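Local structure of CRISPR-associated protein, Cse2 family (Meiothermus ruber, 3WA8) at residues 20-25 and 42-47; 66-71 and 163-168; 112-117 and 188-193; 150-153 and 159-162; 169-172 and 178-181. The protein probably binds G-rich crRNA sequences and stabilises the R-loop as a small, all-helical Cse2 (CasB) subunit of a type I-E CRISPR complex. All coordinates share one frame; numbering follows the deposited sequence.

Interaction 1: 20-25 and 42-47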
# COMPACT_ATOMS: atom_id res chain seq x y z
N GLN A 20 -4.07 14.90 8.04
CA GLN A 20 -4.53 16.11 8.65
C GLN A 20 -3.86 16.35 9.98
O GLN A 20 -3.68 17.48 10.35
CB GLN A 20 -6.03 16.10 8.81
CG GLN A 20 -6.78 16.08 7.50
CD GLN A 20 -8.26 16.32 7.72
OE1 GLN A 20 -8.70 16.47 8.86
NE2 GLN A 20 -9.06 16.35 6.63
N ARG A 21 -3.49 15.29 10.69
CA ARG A 21 -3.12 15.47 12.10
C ARG A 21 -1.68 15.13 12.45
O ARG A 21 -1.22 15.57 13.48
CB ARG A 21 -4.05 14.71 13.03
CG ARG A 21 -5.49 15.15 13.00
CD ARG A 21 -5.88 16.02 14.24
NE ARG A 21 -7.32 16.31 14.24
CZ ARG A 21 -8.28 15.37 14.28
NH1 ARG A 21 -7.95 14.08 14.35
NH2 ARG A 21 -9.56 15.72 14.25
N SER A 22 -0.98 14.35 11.64
CA SER A 22 0.40 13.93 11.96
C SER A 22 1.36 15.09 12.18
O SER A 22 1.36 16.03 11.39
CB SER A 22 0.97 13.08 10.84
OG SER A 22 0.18 11.93 10.67
N THR A 23 2.17 15.03 13.24
CA THR A 23 3.25 15.98 13.41
C THR A 23 4.57 15.40 12.93
O THR A 23 4.68 14.18 12.71
CB THR A 23 3.42 16.42 14.86
OG1 THR A 23 3.97 15.32 15.62
CG2 THR A 23 2.09 16.87 15.43
N PRO A 24 5.59 16.25 12.75
CA PRO A 24 6.85 15.70 12.25
C PRO A 24 7.39 14.63 13.17
O PRO A 24 7.90 13.63 12.68
CB PRO A 24 7.76 16.91 12.17
CG PRO A 24 6.82 18.04 12.03
CD PRO A 24 5.70 17.71 12.94
N ALA A 25 7.24 14.80 14.48
CA ALA A 25 7.56 13.72 15.43
C ALA A 25 6.79 12.44 15.13
O ALA A 25 7.40 11.37 15.11
CB ALA A 25 7.33 14.14 16.85
N VAL A 42 2.76 4.77 18.29
CA VAL A 42 2.44 6.17 17.97
C VAL A 42 1.03 6.56 18.42
O VAL A 42 0.02 6.07 17.85
CB VAL A 42 2.56 6.45 16.44
CG1 VAL A 42 2.24 7.90 16.17
CG2 VAL A 42 3.93 6.10 15.90
N PRO A 43 0.91 7.46 19.42
CA PRO A 43 -0.40 7.74 20.05
C PRO A 43 -1.45 8.00 19.01
O PRO A 43 -2.51 7.40 19.04
CB PRO A 43 -0.15 8.99 20.87
CG PRO A 43 1.27 8.92 21.23
CD PRO A 43 1.97 8.29 20.02
N LEU A 44 -1.13 8.86 18.05
CA LEU A 44 -1.99 9.09 16.90
C LEU A 44 -2.66 7.82 16.33
O LEU A 44 -3.90 7.74 16.21
CB LEU A 44 -1.18 9.76 15.79
CG LEU A 44 -2.04 10.54 14.79
CD1 LEU A 44 -2.93 11.58 15.52
CD2 LEU A 44 -1.18 11.20 13.73
N VAL A 45 -1.83 6.84 15.98
CA VAL A 45 -2.31 5.59 15.39
C VAL A 45 -3.07 4.78 16.41
O VAL A 45 -4.19 4.34 16.13
CB VAL A 45 -1.14 4.78 14.87
CG1 VAL A 45 -1.58 3.38 14.51
CG2 VAL A 45 -0.49 5.53 13.69
N GLU A 46 -2.47 4.62 17.59
CA GLU A 46 -3.09 3.92 18.71
C GLU A 46 -4.49 4.46 19.02
O GLU A 46 -5.43 3.69 19.27
CB GLU A 46 -2.23 4.06 19.96
CG GLU A 46 -0.93 3.31 19.88
CD GLU A 46 -1.11 1.83 19.76
OE1 GLU A 46 -2.09 1.31 20.32
OE2 GLU A 46 -0.27 1.17 19.10
N GLY A 47 -4.60 5.78 19.00
CA GLY A 47 -5.86 6.46 19.15
C GLY A 47 -6.86 5.95 18.15
O GLY A 47 -8.01 5.63 18.50

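Interaction 2: 66-71 and 163-168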
# COMPACT_ATOMS: atom_id res chain seq x y z
N TYR A 66 0.04 0.13 10.93
CA TYR A 66 1.32 0.75 11.24
C TYR A 66 2.23 0.73 10.04
O TYR A 66 2.89 1.73 9.75
CB TYR A 66 1.99 0.08 12.44
CG TYR A 66 1.68 0.77 13.74
CD1 TYR A 66 0.84 0.17 14.69
CD2 TYR A 66 2.18 2.04 14.01
CE1 TYR A 66 0.57 0.79 15.89
CE2 TYR A 66 1.90 2.67 15.20
CZ TYR A 66 1.09 2.04 16.14
OH TYR A 66 0.82 2.69 17.31
N LEU A 67 2.26 -0.39 9.33
CA LEU A 67 3.03 -0.49 8.11
C LEU A 67 2.56 0.58 7.12
O LEU A 67 3.37 1.26 6.51
CB LEU A 67 2.87 -1.86 7.48
CG LEU A 67 3.68 -2.20 6.24
CD1 LEU A 67 5.14 -2.20 6.55
CD2 LEU A 67 3.28 -3.56 5.73
N VAL A 68 1.25 0.77 6.95
CA VAL A 68 0.85 1.73 5.95
C VAL A 68 1.25 3.12 6.42
O VAL A 68 1.70 3.97 5.62
CB VAL A 68 -0.65 1.65 5.54
CG1 VAL A 68 -1.04 2.86 4.75
CG2 VAL A 68 -0.90 0.44 4.69
N ALA A 69 1.12 3.35 7.72
CA ALA A 69 1.54 4.61 8.27
C ALA A 69 3.01 4.87 7.91
O ALA A 69 3.36 5.92 7.34
CB ALA A 69 1.33 4.61 9.74
N GLY A 70 3.86 3.89 8.20
CA GLY A 70 5.29 4.05 7.96
C GLY A 70 5.60 4.32 6.51
O GLY A 70 6.39 5.22 6.19
N LEU A 71 4.97 3.56 5.61
CA LEU A 71 5.27 3.72 4.21
C LEU A 71 4.80 5.09 3.77
O LEU A 71 5.51 5.80 3.04
CB LEU A 71 4.61 2.65 3.36
CG LEU A 71 5.19 1.25 3.57
CD1 LEU A 71 4.30 0.11 3.00
CD2 LEU A 71 6.62 1.21 3.06
N SER A 163 -5.25 4.22 0.94
CA SER A 163 -6.39 3.63 1.60
C SER A 163 -6.73 2.26 1.00
O SER A 163 -7.00 1.29 1.73
CB SER A 163 -7.59 4.57 1.62
OG SER A 163 -8.14 4.65 0.34
N GLU A 164 -6.68 2.16 -0.33
CA GLU A 164 -6.91 0.85 -0.94
C GLU A 164 -5.81 -0.13 -0.52
O GLU A 164 -6.10 -1.30 -0.25
CB GLU A 164 -7.06 0.94 -2.47
CG GLU A 164 -8.49 1.20 -2.96
CD GLU A 164 -8.90 2.72 -3.05
OE1 GLU A 164 -8.21 3.59 -2.43
OE2 GLU A 164 -9.92 3.04 -3.73
N LEU A 165 -4.56 0.35 -0.41
CA LEU A 165 -3.47 -0.53 0.01
C LEU A 165 -3.79 -1.15 1.38
O LEU A 165 -3.74 -2.39 1.56
CB LEU A 165 -2.13 0.19 0.03
CG LEU A 165 -0.92 -0.73 0.28
CD1 LEU A 165 -0.74 -1.73 -0.85
CD2 LEU A 165 0.38 0.05 0.46
N LEU A 166 -4.18 -0.30 2.33
CA LEU A 166 -4.48 -0.79 3.67
C LEU A 166 -5.62 -1.81 3.67
O LEU A 166 -5.48 -2.89 4.25
CB LEU A 166 -4.75 0.37 4.63
CG LEU A 166 -5.23 -0.00 6.02
CD1 LEU A 166 -4.19 -0.85 6.77
CD2 LEU A 166 -5.58 1.26 6.76
N ARG A 167 -6.72 -1.47 3.00
CA ARG A 167 -7.85 -2.40 2.86
C ARG A 167 -7.36 -3.74 2.29
O ARG A 167 -7.77 -4.81 2.76
CB ARG A 167 -8.94 -1.77 1.98
CG ARG A 167 -10.09 -2.71 1.50
CD ARG A 167 -10.71 -2.26 0.13
NE ARG A 167 -10.67 -3.34 -0.87
CZ ARG A 167 -11.73 -3.94 -1.45
NH1 ARG A 167 -12.98 -3.55 -1.17
NH2 ARG A 167 -11.56 -4.93 -2.33
N ASP A 168 -6.47 -3.67 1.31
CA ASP A 168 -5.99 -4.86 0.63
C ASP A 168 -5.09 -5.68 1.54
O ASP A 168 -5.31 -6.88 1.70
CB ASP A 168 -5.29 -4.51 -0.69
CG ASP A 168 -6.27 -4.32 -1.84
OD1 ASP A 168 -7.45 -4.74 -1.72
OD2 ASP A 168 -5.87 -3.73 -2.86

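Interaction 3: 112-117 and 188-193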
# COMPACT_ATOMS: atom_id res chain seq x y z
N ALA A 112 -0.29 -0.10 -9.70
CA ALA A 112 0.89 0.75 -9.48
C ALA A 112 2.13 -0.01 -9.97
O ALA A 112 2.98 0.55 -10.68
CB ALA A 112 1.03 1.17 -8.03
N ILE A 113 2.19 -1.31 -9.64
CA ILE A 113 3.35 -2.12 -9.96
C ILE A 113 3.50 -2.29 -11.48
O ILE A 113 4.63 -2.25 -12.02
CB ILE A 113 3.34 -3.46 -9.21
CG1 ILE A 113 3.64 -3.23 -7.73
CG2 ILE A 113 4.40 -4.44 -9.75
CD1 ILE A 113 3.07 -4.28 -6.83
N ALA A 114 2.38 -2.46 -12.17
CA ALA A 114 2.43 -2.60 -13.61
C ALA A 114 2.99 -1.33 -14.23
O ALA A 114 3.79 -1.39 -15.16
CB ALA A 114 1.08 -2.88 -14.17
N GLN A 115 2.59 -0.19 -13.68
CA GLN A 115 3.05 1.10 -14.19
C GLN A 115 4.57 1.18 -14.06
O GLN A 115 5.25 1.68 -14.96
CB GLN A 115 2.37 2.24 -13.45
CG GLN A 115 0.99 2.56 -13.96
CD GLN A 115 0.29 3.61 -13.15
OE1 GLN A 115 0.23 3.53 -11.93
NE2 GLN A 115 -0.27 4.59 -13.82
N LEU A 116 5.07 0.68 -12.93
CA LEU A 116 6.50 0.64 -12.67
C LEU A 116 7.17 -0.31 -13.67
O LEU A 116 8.16 0.05 -14.33
CB LEU A 116 6.72 0.19 -11.25
CG LEU A 116 8.12 -0.29 -10.92
CD1 LEU A 116 9.08 0.88 -10.91
CD2 LEU A 116 8.09 -0.99 -9.60
N TYR A 117 6.59 -1.50 -13.82
CA TYR A 117 7.05 -2.48 -14.78
C TYR A 117 7.23 -1.87 -16.17
O TYR A 117 8.28 -2.02 -16.78
CB TYR A 117 6.04 -3.60 -14.82
CG TYR A 117 6.26 -4.66 -15.85
CD1 TYR A 117 7.36 -5.51 -15.79
CD2 TYR A 117 5.34 -4.86 -16.86
CE1 TYR A 117 7.54 -6.50 -16.72
CE2 TYR A 117 5.52 -5.85 -17.81
CZ TYR A 117 6.62 -6.67 -17.73
OH TYR A 117 6.81 -7.67 -18.66
N TYR A 188 -1.81 -7.62 -15.03
CA TYR A 188 -1.78 -8.05 -16.42
C TYR A 188 -2.78 -7.31 -17.28
O TYR A 188 -2.58 -7.17 -18.48
CB TYR A 188 -1.88 -9.57 -16.52
CG TYR A 188 -0.58 -10.21 -16.05
CD1 TYR A 188 0.56 -10.15 -16.83
CD2 TYR A 188 -0.49 -10.83 -14.79
CE1 TYR A 188 1.76 -10.70 -16.42
CE2 TYR A 188 0.72 -11.40 -14.35
CZ TYR A 188 1.84 -11.32 -15.18
OH TYR A 188 3.06 -11.85 -14.80
N ARG A 189 -3.82 -6.78 -16.66
CA ARG A 189 -4.78 -5.95 -17.34
C ARG A 189 -4.18 -4.61 -17.81
O ARG A 189 -4.45 -4.16 -18.93
CB ARG A 189 -5.97 -5.69 -16.43
CG ARG A 189 -7.21 -5.37 -17.18
CD ARG A 189 -8.40 -5.32 -16.26
NE ARG A 189 -9.56 -5.87 -16.94
CZ ARG A 189 -10.80 -5.43 -16.79
NH1 ARG A 189 -11.06 -4.40 -15.98
NH2 ARG A 189 -11.78 -6.02 -17.48
N THR A 190 -3.37 -3.99 -16.95
CA THR A 190 -2.65 -2.77 -17.28
C THR A 190 -1.63 -2.96 -18.40
O THR A 190 -1.59 -2.19 -19.34
CB THR A 190 -1.92 -2.24 -16.06
OG1 THR A 190 -2.86 -1.93 -15.03
CG2 THR A 190 -1.14 -1.00 -16.39
N VAL A 191 -0.79 -3.98 -18.27
CA VAL A 191 0.20 -4.31 -19.30
C VAL A 191 -0.45 -4.50 -20.69
O VAL A 191 -0.03 -3.90 -21.70
CB VAL A 191 0.98 -5.58 -18.89
CG1 VAL A 191 1.85 -6.06 -20.02
CG2 VAL A 191 1.82 -5.31 -17.68
N ALA A 192 -1.48 -5.33 -20.73
CA ALA A 192 -2.25 -5.56 -21.93
C ALA A 192 -2.77 -4.24 -22.49
O ALA A 192 -2.71 -4.01 -23.69
CB ALA A 192 -3.40 -6.49 -21.64
N LYS A 193 -3.27 -3.40 -21.60
CA LYS A 193 -3.86 -2.13 -21.99
C LYS A 193 -2.85 -1.30 -22.76
O LYS A 193 -3.19 -0.68 -23.76
CB LYS A 193 -4.35 -1.40 -20.76
CG LYS A 193 -5.14 -0.15 -21.02
CD LYS A 193 -6.64 -0.43 -21.12
CE LYS A 193 -7.43 0.85 -20.75
NZ LYS A 193 -8.80 0.90 -21.35

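Interaction 4: 150-153 and 159-162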
# COMPACT_ATOMS: atom_id res chain seq x y z
N GLN A 150 9.22 1.09 -2.23
CA GLN A 150 10.47 1.75 -2.52
C GLN A 150 10.76 1.82 -4.03
O GLN A 150 11.11 2.89 -4.55
CB GLN A 150 11.59 1.02 -1.82
CG GLN A 150 11.98 1.62 -0.52
CD GLN A 150 13.44 1.91 -0.57
OE1 GLN A 150 14.09 1.69 -1.60
NE2 GLN A 150 13.99 2.42 0.54
N LEU A 151 10.63 0.70 -4.73
CA LEU A 151 10.87 0.73 -6.16
C LEU A 151 9.88 1.64 -6.84
O LEU A 151 10.29 2.53 -7.58
CB LEU A 151 10.87 -0.66 -6.78
CG LEU A 151 12.19 -1.41 -6.65
CD1 LEU A 151 12.05 -2.80 -7.22
CD2 LEU A 151 13.30 -0.68 -7.34
N ILE A 152 8.60 1.43 -6.57
CA ILE A 152 7.56 2.29 -7.10
C ILE A 152 7.85 3.79 -6.92
O ILE A 152 7.65 4.58 -7.85
CB ILE A 152 6.22 1.96 -6.46
CG1 ILE A 152 5.79 0.57 -6.87
CG2 ILE A 152 5.17 2.96 -6.87
CD1 ILE A 152 4.81 -0.05 -5.94
N GLU A 153 8.34 4.17 -5.73
CA GLU A 153 8.58 5.58 -5.37
C GLU A 153 9.77 6.18 -6.12
O GLU A 153 9.88 7.39 -6.25
CB GLU A 153 8.78 5.73 -3.85
CG GLU A 153 7.54 5.41 -2.99
CD GLU A 153 6.77 6.64 -2.52
OE1 GLU A 153 7.29 7.77 -2.65
OE2 GLU A 153 5.66 6.49 -1.99
N ARG A 159 1.19 7.00 -8.74
CA ARG A 159 0.41 7.19 -7.53
C ARG A 159 0.18 5.87 -6.83
O ARG A 159 -0.14 4.91 -7.48
CB ARG A 159 -0.94 7.81 -7.89
CG ARG A 159 -1.96 7.76 -6.77
CD ARG A 159 -2.98 8.88 -6.84
NE ARG A 159 -3.93 8.78 -5.74
CZ ARG A 159 -5.14 9.33 -5.73
NH1 ARG A 159 -5.58 10.06 -6.75
NH2 ARG A 159 -5.92 9.15 -4.68
N ILE A 160 0.35 5.82 -5.50
CA ILE A 160 -0.04 4.64 -4.71
C ILE A 160 -1.26 4.99 -3.89
O ILE A 160 -1.18 5.89 -3.04
CB ILE A 160 1.05 4.21 -3.70
CG1 ILE A 160 2.19 3.50 -4.41
CG2 ILE A 160 0.47 3.29 -2.64
CD1 ILE A 160 3.46 3.45 -3.60
N TYR A 161 -2.39 4.32 -4.12
CA TYR A 161 -3.57 4.62 -3.32
C TYR A 161 -3.47 3.97 -1.94
O TYR A 161 -3.79 2.79 -1.75
CB TYR A 161 -4.85 4.26 -4.06
CG TYR A 161 -4.96 4.87 -5.43
CD1 TYR A 161 -5.80 5.95 -5.68
CD2 TYR A 161 -4.23 4.37 -6.50
CE1 TYR A 161 -5.92 6.52 -6.98
CE2 TYR A 161 -4.34 4.93 -7.80
CZ TYR A 161 -5.18 6.00 -8.02
OH TYR A 161 -5.27 6.51 -9.27
N TRP A 162 -3.03 4.74 -0.95
CA TRP A 162 -2.86 4.19 0.39
C TRP A 162 -4.10 3.58 1.03
O TRP A 162 -4.02 2.50 1.61
CB TRP A 162 -2.23 5.20 1.30
CG TRP A 162 -0.98 5.71 0.73
CD1 TRP A 162 -0.82 6.88 0.05
CD2 TRP A 162 0.31 5.08 0.76
NE1 TRP A 162 0.49 7.03 -0.33
CE2 TRP A 162 1.21 5.94 0.08
CE3 TRP A 162 0.80 3.88 1.31
CZ2 TRP A 162 2.57 5.64 -0.06
CZ3 TRP A 162 2.15 3.59 1.16
CH2 TRP A 162 3.02 4.48 0.48

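Interaction 5: 169-172 and 178-181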
# COMPACT_ATOMS: atom_id res chain seq x y z
N LEU A 169 -4.11 -5.03 2.16
CA LEU A 169 -3.32 -5.71 3.17
C LEU A 169 -4.19 -6.34 4.24
O LEU A 169 -3.92 -7.45 4.66
CB LEU A 169 -2.30 -4.79 3.80
CG LEU A 169 -1.25 -4.26 2.83
CD1 LEU A 169 -0.30 -3.34 3.57
CD2 LEU A 169 -0.48 -5.41 2.18
N LEU A 170 -5.25 -5.66 4.68
CA LEU A 170 -6.03 -6.23 5.76
C LEU A 170 -6.61 -7.56 5.36
O LEU A 170 -6.85 -8.40 6.20
CB LEU A 170 -7.12 -5.29 6.24
CG LEU A 170 -6.65 -4.12 7.12
CD1 LEU A 170 -7.59 -2.93 6.98
CD2 LEU A 170 -6.42 -4.49 8.59
N ALA A 171 -6.80 -7.77 4.06
CA ALA A 171 -7.52 -8.96 3.59
C ALA A 171 -6.61 -10.00 2.94
O ALA A 171 -7.08 -11.00 2.38
CB ALA A 171 -8.66 -8.58 2.68
N TRP A 172 -5.31 -9.77 3.08
CA TRP A 172 -4.28 -10.68 2.62
C TRP A 172 -4.49 -12.16 2.94
O TRP A 172 -4.23 -12.98 2.08
CB TRP A 172 -2.93 -10.24 3.16
CG TRP A 172 -1.81 -10.76 2.38
CD1 TRP A 172 -0.98 -11.78 2.71
CD2 TRP A 172 -1.38 -10.29 1.11
NE1 TRP A 172 -0.04 -11.98 1.73
CE2 TRP A 172 -0.26 -11.07 0.73
CE3 TRP A 172 -1.83 -9.28 0.24
CZ2 TRP A 172 0.41 -10.88 -0.48
CZ3 TRP A 172 -1.16 -9.08 -0.97
CH2 TRP A 172 -0.06 -9.89 -1.32
N PRO A 178 -8.32 -13.72 -2.66
CA PRO A 178 -8.87 -12.65 -3.53
C PRO A 178 -7.97 -11.41 -3.75
O PRO A 178 -7.85 -10.94 -4.86
CB PRO A 178 -10.15 -12.24 -2.80
CG PRO A 178 -9.91 -12.64 -1.36
CD PRO A 178 -9.16 -13.92 -1.47
N VAL A 179 -7.34 -10.88 -2.72
CA VAL A 179 -6.47 -9.73 -2.96
C VAL A 179 -5.39 -10.06 -4.00
O VAL A 179 -5.14 -9.29 -4.95
CB VAL A 179 -5.78 -9.22 -1.67
CG1 VAL A 179 -4.86 -8.03 -1.97
CG2 VAL A 179 -6.83 -8.88 -0.63
N GLN A 180 -4.75 -11.21 -3.82
CA GLN A 180 -3.64 -11.59 -4.65
C GLN A 180 -4.17 -11.85 -6.04
O GLN A 180 -3.58 -11.40 -7.02
CB GLN A 180 -2.93 -12.81 -4.08
CG GLN A 180 -2.26 -12.53 -2.72
CD GLN A 180 -3.13 -12.87 -1.51
OE1 GLN A 180 -4.37 -12.98 -1.59
NE2 GLN A 180 -2.47 -13.04 -0.37
N GLN A 181 -5.32 -12.51 -6.13
CA GLN A 181 -5.99 -12.64 -7.41
C GLN A 181 -6.17 -11.25 -8.01
O GLN A 181 -5.89 -11.04 -9.20
CB GLN A 181 -7.37 -13.26 -7.27
CG GLN A 181 -7.38 -14.68 -6.95
CD GLN A 181 -8.77 -15.22 -6.90
OE1 GLN A 181 -9.53 -15.14 -7.86
NE2 GLN A 181 -9.10 -15.82 -5.78

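Interaction 1: 20-25 and 42-47
S22 and L44 bring the two backbones nearest, with CA atoms 7.3 Å apart where the chain leaves helix 10-21 and passes the first turn of helix 43-49. L44 does the reaching. Its CG stands opposite the backbone N (chi1 -157°), which carries both methyls across to the other segment. CD2 lies 3.4 Å from S22 OG, while CD1 rests more loosely, 4.2 Å from R21 CB. S22 OG is not left to face a methyl alone, since it hydrogen-bonds the L18 carbonyl one turn back, and so a small serine can end the helix with its polar atom satisfied. This is a helix-to-helix junction: S22 drops out of helical geometry, and T23 is the N-cap of helix 24-32, exchanging bonds with it in capping-box fashion, as its side chain caps a backbone N and its own N meets D26 OD2. Helix 43-49 also starts cleanly, with P43, which has no N-H to offer, in its first turn and V42 O accepting from E46 N at 2.9 Å. R21 lends only the root of its side chain; bent at chi2 (-103°), the rest of the arginine leads away from L44.

Interaction 2: 66-71 and 163-168
V68 and L166 meet at the heart of this contact, their CA atoms 6.3 Å apart, and the apolar packing between them is what joins the two segments. V68 points at helix 162-170 and uses one branch, CG2, which sits 3.9 Å from L166 CB; the two side chains slant across each other, and L166 CD1 also approaches the same methyl at 4.1 Å. On the preceding residue of that helix, L165 CD2 comes within 4.4 Å of V68 CG2. With chi1 at 167°, the valine turns its other methyl, CG1, towards the indole of W162, so both branches are used. Valine suits such a place: its side chain is short, so the helices can come close, and its two methyls leave CB in different directions. Here helix 59-72 meets helix 162-170 near the centre of the all-helical Cse2 fold, two elements far apart in sequence; L71 extends the hydrophobic surface towards L145 and V149 of helix 141-154, and L166 reaches F14 of helix 10-21.

Polar groups stay at the margins of this apolar patch. Y66 points away from helix 162-170, and its OH hydrogen-bonds both E46 OE2 and V42 N. On the far side, S163 OG makes a weak hydrogen bond of 3.0 Å to E164 OE1, and R167 NE lies a long 3.6 Å from D168 OD1. The buried D168 has firmer partners in helix 178-197: K182 NZ pairs with its OD1, and W183 NE1 donates to its OD2.

Interaction 3: 112-117 and 188-193
A114 and T190 mark the crossing of two helices that run broadly the same way in the all-helical Cse2 fold: helices 109-119 and 178-197 pack at a signed angle of -41°, with their local axes 8.7 Å apart. The alanine is what lets them come so near, its side chain being a single methyl, which meets T190 directly.

The contact is carried by van der Waals packing. A114 CB lies 3.6 Å from T190 CB and 3.7 Å from T190 CG2, so the methyl rests against the carbon side of the threonine. V191 CG2 closes in beside it, 4.3 Å from A114 CB, and also reaches Y117, one turn further along helix 109-119. Y117 has its ring swung opposite the backbone N (chi1 174°), which brings it over to V191; the two side chains cross at about a right angle. Beyond, the tyrosine ring also meets F187 and touches I126 of helix 124-135.

The polar link between the two helices lies just outside the packed residues. T190 OG1 bonds H111 ND1, tying the threonine to the other helix one turn before A114, and bonds A186 O in its own helix as well. A threonine thus suits a half-covered position, turning its carbons inward while its hydroxyl is satisfied. At the tyrosine, V191 CG2 sits obliquely to the ring, 3.6 Å from CD2 and 3.7 Å from CE2.

Interaction 4: 150-153 and 159-162
I152 points at I160 from the last turn of helix 141-154, and their side chains touch across the loop that follows. I152 CG2, opposite the backbone N, lies 3.7 Å from I160 CD1 and 3.9 Å from I160 CG1, the two chains slanting past each other. Branched isoleucines fill this buried corner well, each offering more than one methyl. Next comes E153, whose chain bends at chi2 (-100°) and returns its carboxylate towards the loop. OE2 stops 4.1 Å from I160 CD1 and meets the W162 indole at the ring edge, 3.7 Å from CZ2, the carboxylate and ring planes being 35° apart; the edge, whose hydrogens are slightly positive, is likely to suit a carboxylate better than the electron-rich face. The carboxylate is fixed chiefly from elsewhere: V76 N donates to OE1, and T75 OG1 hydrogen-bonds OE2. I160 CG2 lies over one indole face, 3.7 Å above its plane, so W162 is met on a face and at its edge. The loop ends with Y161 as N-cap of helix 162-170. Together these residues wedge between helix 109-119, whose I113 and L116 touch I152, and helix 59-72, where W72 meets W162 edge-to-face.

Interaction 5: 169-172 and 178-181
The W172 indole and the Q180 side-chain amide are the flat groups here, their planes inclined at 48°. Q180 covers one face of the indole: NE2 sits 3.1 Å above the ring plane, over its centre, and CG makes a CH-pi contact with the six-membered ring, 3.9 Å from its centroid. At the indole rim, NE1 hydrogen-bonds A136 O. The W172 and W183 rings meet edge-to-face. V179 CG1 approaches W172 CE3 obliquely at 4.0 Å.

Q180 NE2 also donates to W172 O, a hydrogen bond of 3.0 Å with an angle of 159° at the hydrogen, the donor lying somewhat tilted from the carbonyl plane. A bend at chi2 (93°) folds the glutamine back, so that one residue both covers the ring and grips the backbone of the same tryptophan. Glutamine suits the role, joining an apolar stem to an N-H donor in a buried place. V179 completes the seam, its CG2 lying 3.8 Å from A171 CB; the small alanine lets the valine come up to the main chain. An alanine in place of W172 would probably leave Q180 CG without the ring it packs on and A136 O without its indole donor, the amide being held from that side by the main-chain carbonyl alone.

Here the residues just past the end of helix 162-170 and the first turn of helix 178-197, begun by P178, are clasped across the short loop between them, a helix-loop-helix connection in which a tryptophan and a glutamine bridge the two sides where the chain turns back.

Overall arrangement
From the N terminus, interaction 1 closes a 16-residue loop, joining the exit of helix 10-21 to the start of helix 43-49, before interaction 2 opens at helix 59-72. Interaction 3 opens next, at helix 109-119, so interactions 2 and 3 alternate along the chain and cross. The short loop closed by interaction 4 lies within both their spans; W162 touches V68 and L71 of interaction 2, and I152 touches I113 and L116 of interaction 3. Helix 162-170 then closes interaction 2 and, at its end, opens interaction 5, which is complete before helix 178-197 closes interaction 3. Interactions 1 and 3 lie on opposite sides of the chain's centre, their centres about 34 Å apart.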